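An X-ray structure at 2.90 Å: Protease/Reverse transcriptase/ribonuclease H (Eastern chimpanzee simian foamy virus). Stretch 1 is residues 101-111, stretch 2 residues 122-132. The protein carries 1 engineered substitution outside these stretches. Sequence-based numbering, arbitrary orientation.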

# COMPACT_ATOMS: atom_id res chain seq x y z
N PRO A 101 0.91 -14.69 -12.16
CA PRO A 101 2.35 -14.83 -12.38
C PRO A 101 3.10 -15.11 -11.09
O PRO A 101 3.75 -14.22 -10.53
CB PRO A 101 2.75 -13.49 -12.99
CG PRO A 101 1.74 -12.53 -12.47
CD PRO A 101 0.45 -13.30 -12.37
N LEU A 102 3.01 -16.34 -10.60
CA LEU A 102 3.56 -16.66 -9.28
C LEU A 102 5.08 -16.62 -9.28
O LEU A 102 5.69 -16.34 -8.24
CB LEU A 102 3.05 -18.01 -8.81
CG LEU A 102 3.44 -18.45 -7.40
CD1 LEU A 102 3.01 -17.41 -6.37
CD2 LEU A 102 2.84 -19.80 -7.08
N GLN A 103 5.72 -16.90 -10.42
CA GLN A 103 7.18 -16.89 -10.47
C GLN A 103 7.74 -15.47 -10.47
O GLN A 103 8.80 -15.22 -9.89
CB GLN A 103 7.67 -17.66 -11.70
CG GLN A 103 7.57 -19.17 -11.54
CD GLN A 103 8.31 -19.68 -10.31
OE1 GLN A 103 9.28 -19.07 -9.85
NE2 GLN A 103 7.86 -20.81 -9.77
N GLU A 104 7.05 -14.54 -11.12
CA GLU A 104 7.48 -13.15 -11.03
C GLU A 104 7.27 -12.60 -9.62
O GLU A 104 8.04 -11.74 -9.17
CB GLU A 104 6.73 -12.29 -12.05
CG GLU A 104 6.94 -12.73 -13.49
CD GLU A 104 6.11 -11.92 -14.46
OE1 GLU A 104 5.44 -10.97 -14.00
OE2 GLU A 104 6.14 -12.22 -15.67
N TYR A 105 6.26 -13.10 -8.90
CA TYR A 105 6.05 -12.67 -7.53
C TYR A 105 7.18 -13.16 -6.62
O TYR A 105 7.75 -12.38 -5.86
CB TYR A 105 4.69 -13.16 -7.02
CG TYR A 105 3.49 -12.63 -7.78
CD1 TYR A 105 3.55 -11.42 -8.45
CD2 TYR A 105 2.31 -13.35 -7.82
CE1 TYR A 105 2.45 -10.94 -9.14
CE2 TYR A 105 1.21 -12.88 -8.51
CZ TYR A 105 1.29 -11.68 -9.17
OH TYR A 105 0.20 -11.20 -9.86
N GLN A 106 7.50 -14.45 -6.71
CA GLN A 106 8.52 -15.01 -5.82
C GLN A 106 9.89 -14.44 -6.12
O GLN A 106 10.65 -14.12 -5.20
CB GLN A 106 8.53 -16.53 -5.93
CG GLN A 106 7.30 -17.20 -5.31
CD GLN A 106 7.35 -18.71 -5.43
OE1 GLN A 106 8.21 -19.26 -6.12
NE2 GLN A 106 6.42 -19.39 -4.77
N GLU A 107 10.24 -14.30 -7.40
CA GLU A 107 11.50 -13.66 -7.75
C GLU A 107 11.55 -12.22 -7.26
O GLU A 107 12.62 -11.72 -6.91
CB GLU A 107 11.73 -13.72 -9.26
CG GLU A 107 12.01 -15.11 -9.80
CD GLU A 107 12.20 -15.11 -11.30
OE1 GLU A 107 12.15 -14.03 -11.91
OE2 GLU A 107 12.39 -16.21 -11.87
N LYS A 108 10.40 -11.54 -7.23
CA LYS A 108 10.37 -10.18 -6.73
C LYS A 108 10.60 -10.15 -5.22
O LYS A 108 11.30 -9.26 -4.71
CB LYS A 108 9.04 -9.51 -7.08
CG LYS A 108 8.91 -8.09 -6.55
CD LYS A 108 7.56 -7.47 -6.91
CE LYS A 108 7.46 -6.04 -6.39
NZ LYS A 108 6.17 -5.40 -6.76
N ILE A 109 10.01 -11.10 -4.49
CA ILE A 109 10.20 -11.14 -3.05
C ILE A 109 11.61 -11.58 -2.70
O ILE A 109 12.20 -11.09 -1.72
CB ILE A 109 9.14 -12.05 -2.40
CG1 ILE A 109 7.73 -11.56 -2.76
CG2 ILE A 109 9.31 -12.09 -0.89
CD1 ILE A 109 6.63 -12.44 -2.23
N LEU A 110 12.19 -12.49 -3.48
CA LEU A 110 13.57 -12.91 -3.24
C LEU A 110 14.55 -11.78 -3.53
O LEU A 110 15.60 -11.70 -2.89
CB LEU A 110 13.91 -14.13 -4.09
CG LEU A 110 13.25 -15.45 -3.68
CD1 LEU A 110 13.54 -16.53 -4.71
CD2 LEU A 110 13.74 -15.88 -2.30
N SER A 111 14.22 -10.89 -4.47
CA SER A 111 15.11 -9.78 -4.80
C SER A 111 15.22 -8.80 -3.64
O SER A 111 16.32 -8.45 -3.20
CB SER A 111 14.62 -9.08 -6.07
OG SER A 111 15.31 -7.87 -6.28
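Stretch 2, residues 122-132: QLKTLFVKYDN

Two helices that run in nearly opposite directions often meet through a stripe of side chains, spaced three or four residues apart, so that each turn presents one or two residues to the partner. The pairing of residues 122-132 with residues 101-111 illustrates the principle in a compact form. Stretch 2 is helical from Gln122, continuing a helix that begins earlier in the chain, through Lys129, and its N-to-C direction makes an angle of 156° with that of helix 102-111. The axes approach to 11.0 Å, a generous separation that leaves room for side chains between the backbones. Because the helices are close to antiparallel, the start of stretch 2 lies beside the end of stretch 1: the CA atoms of Lys124 and Leu110 are 7.5 Å apart, those of Phe127 and Gln106 7.7 Å, and those of Asp131 and Leu102 10.1 Å, so the backbones stand farthest apart at the last of these three pairs.

Gln122 is out of reach of the first stretch, and the contact opens with Leu123, whose CD2 packs 4.0 Å from CD2 of Leu110. Lys124 leaves its backbone sideways; its extended chain, turned only at chi4 (p), brings NZ to 3.5 Å from CD1 of Leu110, a contact with an apolar methyl rather than with a polar partner. Thr125 and Leu126 follow on the part of the helix that does not reach stretch 1.

One turn beyond Leu123, its backbone N bonded to Leu123 O at 3.0 Å, comes Phe127, the centre of the arrangement. It has the largest area covered by the other stretch, and its chi1 is m. The ring is used in two ways. Gln106 lies over one face, with CG 3.6 Å from the centroid of the Phe127 ring and only 8° off the ring normal, a CH-pi contact made by the aliphatic part of a polar side chain. At the ring edge, near its plane, Leu110 places CG 3.6 Å from CE2 of Phe127. Leu110 thus touches Leu123, Lys124 and Phe127 in turn. The amide of Gln106 also comes close, NE2 lying 3.3 Å from CB of Phe127.

Val128 and Lys129 make no contact with stretch 1, and Tyr130 is the first residue to leave helical phi/psi. Asp131 then starts sideways, but its end comes nearer, and OD1 lies 4.0 Å from CD2 of Leu102. No hydrogen bond links the stretches; their direct contact is one of packing, burying 374 Å² with both sides summed.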

# COMPACT_ATOMS: atom_id res chain seq x y z
N GLN A 122 16.60 -20.78 2.50
CA GLN A 122 15.52 -21.45 3.22
C GLN A 122 14.16 -20.98 2.72
O GLN A 122 13.24 -21.78 2.54
CB GLN A 122 15.64 -21.19 4.72
CG GLN A 122 17.00 -21.50 5.31
CD GLN A 122 17.02 -21.39 6.81
OE1 GLN A 122 17.94 -20.83 7.40
NE2 GLN A 122 15.98 -21.93 7.45
N LEU A 123 14.03 -19.67 2.48
CA LEU A 123 12.77 -19.13 1.97
C LEU A 123 12.49 -19.65 0.57
O LEU A 123 11.36 -20.05 0.27
CB LEU A 123 12.83 -17.60 1.98
CG LEU A 123 11.69 -16.90 1.24
CD1 LEU A 123 10.35 -17.27 1.86
CD2 LEU A 123 11.89 -15.40 1.25
N LYS A 124 13.50 -19.64 -0.30
CA LYS A 124 13.32 -20.19 -1.64
C LYS A 124 12.88 -21.64 -1.59
O LYS A 124 12.21 -22.12 -2.51
CB LYS A 124 14.63 -20.05 -2.43
CG LYS A 124 14.50 -20.34 -3.91
CD LYS A 124 15.81 -20.10 -4.63
CE LYS A 124 15.64 -20.19 -6.13
NZ LYS A 124 14.67 -19.18 -6.63
N THR A 125 13.24 -22.35 -0.52
CA THR A 125 12.74 -23.69 -0.29
C THR A 125 11.33 -23.68 0.29
O THR A 125 10.52 -24.56 -0.02
CB THR A 125 13.69 -24.46 0.64
OG1 THR A 125 15.01 -24.44 0.10
CG2 THR A 125 13.24 -25.90 0.81
N LEU A 126 11.02 -22.69 1.13
CA LEU A 126 9.68 -22.60 1.70
C LEU A 126 8.62 -22.24 0.67
O LEU A 126 7.43 -22.47 0.92
CB LEU A 126 9.65 -21.58 2.84
CG LEU A 126 10.37 -22.02 4.12
CD1 LEU A 126 10.40 -20.87 5.11
CD2 LEU A 126 9.69 -23.24 4.71
N PHE A 127 9.01 -21.67 -0.48
CA PHE A 127 8.04 -21.45 -1.55
C PHE A 127 7.45 -22.76 -2.03
O PHE A 127 6.28 -22.82 -2.42
CB PHE A 127 8.70 -20.71 -2.71
CG PHE A 127 8.92 -19.25 -2.47
CD1 PHE A 127 8.11 -18.53 -1.61
CD2 PHE A 127 9.96 -18.59 -3.11
CE1 PHE A 127 8.33 -17.19 -1.39
CE2 PHE A 127 10.18 -17.24 -2.90
CZ PHE A 127 9.36 -16.54 -2.04
N VAL A 128 8.25 -23.83 -2.02
CA VAL A 128 7.83 -25.11 -2.58
C VAL A 128 7.11 -25.97 -1.55
O VAL A 128 6.09 -26.58 -1.85
CB VAL A 128 9.06 -25.84 -3.17
CG1 VAL A 128 8.62 -27.11 -3.88
CG2 VAL A 128 9.82 -24.92 -4.11
N LYS A 129 7.64 -26.03 -0.33
CA LYS A 129 7.02 -26.85 0.71
C LYS A 129 5.60 -26.38 1.01
O LYS A 129 4.71 -27.20 1.26
CB LYS A 129 7.87 -26.84 1.98
CG LYS A 129 7.31 -27.70 3.11
CD LYS A 129 8.17 -27.64 4.36
CE LYS A 129 7.58 -28.52 5.46
NZ LYS A 129 8.38 -28.49 6.73
N TYR A 130 5.38 -25.07 0.99
CA TYR A 130 4.04 -24.53 1.18
C TYR A 130 3.54 -23.90 -0.11
O TYR A 130 3.09 -22.74 -0.12
CB TYR A 130 4.03 -23.54 2.34
CG TYR A 130 4.55 -24.15 3.62
CD1 TYR A 130 5.85 -23.91 4.05
CD2 TYR A 130 3.75 -24.97 4.40
CE1 TYR A 130 6.33 -24.47 5.21
CE2 TYR A 130 4.23 -25.54 5.57
CZ TYR A 130 5.52 -25.28 5.97
OH TYR A 130 5.99 -25.84 7.13
N ASP A 131 3.62 -24.65 -1.21
CA ASP A 131 3.13 -24.14 -2.49
C ASP A 131 1.62 -24.00 -2.49
O ASP A 131 1.07 -23.08 -3.09
CB ASP A 131 3.60 -25.04 -3.63
CG ASP A 131 3.26 -24.47 -5.00
OD1 ASP A 131 3.61 -23.30 -5.27
OD2 ASP A 131 2.65 -25.20 -5.81
N ASN A 132 0.92 -24.92 -1.81
CA ASN A 132 -0.53 -24.87 -1.73
C ASN A 132 -1.03 -23.69 -0.92
O ASN A 132 -2.23 -23.39 -0.96
CB ASN A 132 -1.07 -26.17 -1.13
CG ASN A 132 -0.51 -27.40 -1.82
OD1 ASN A 132 -0.12 -27.35 -2.98
ND2 ASN A 132 -0.47 -28.52 -1.10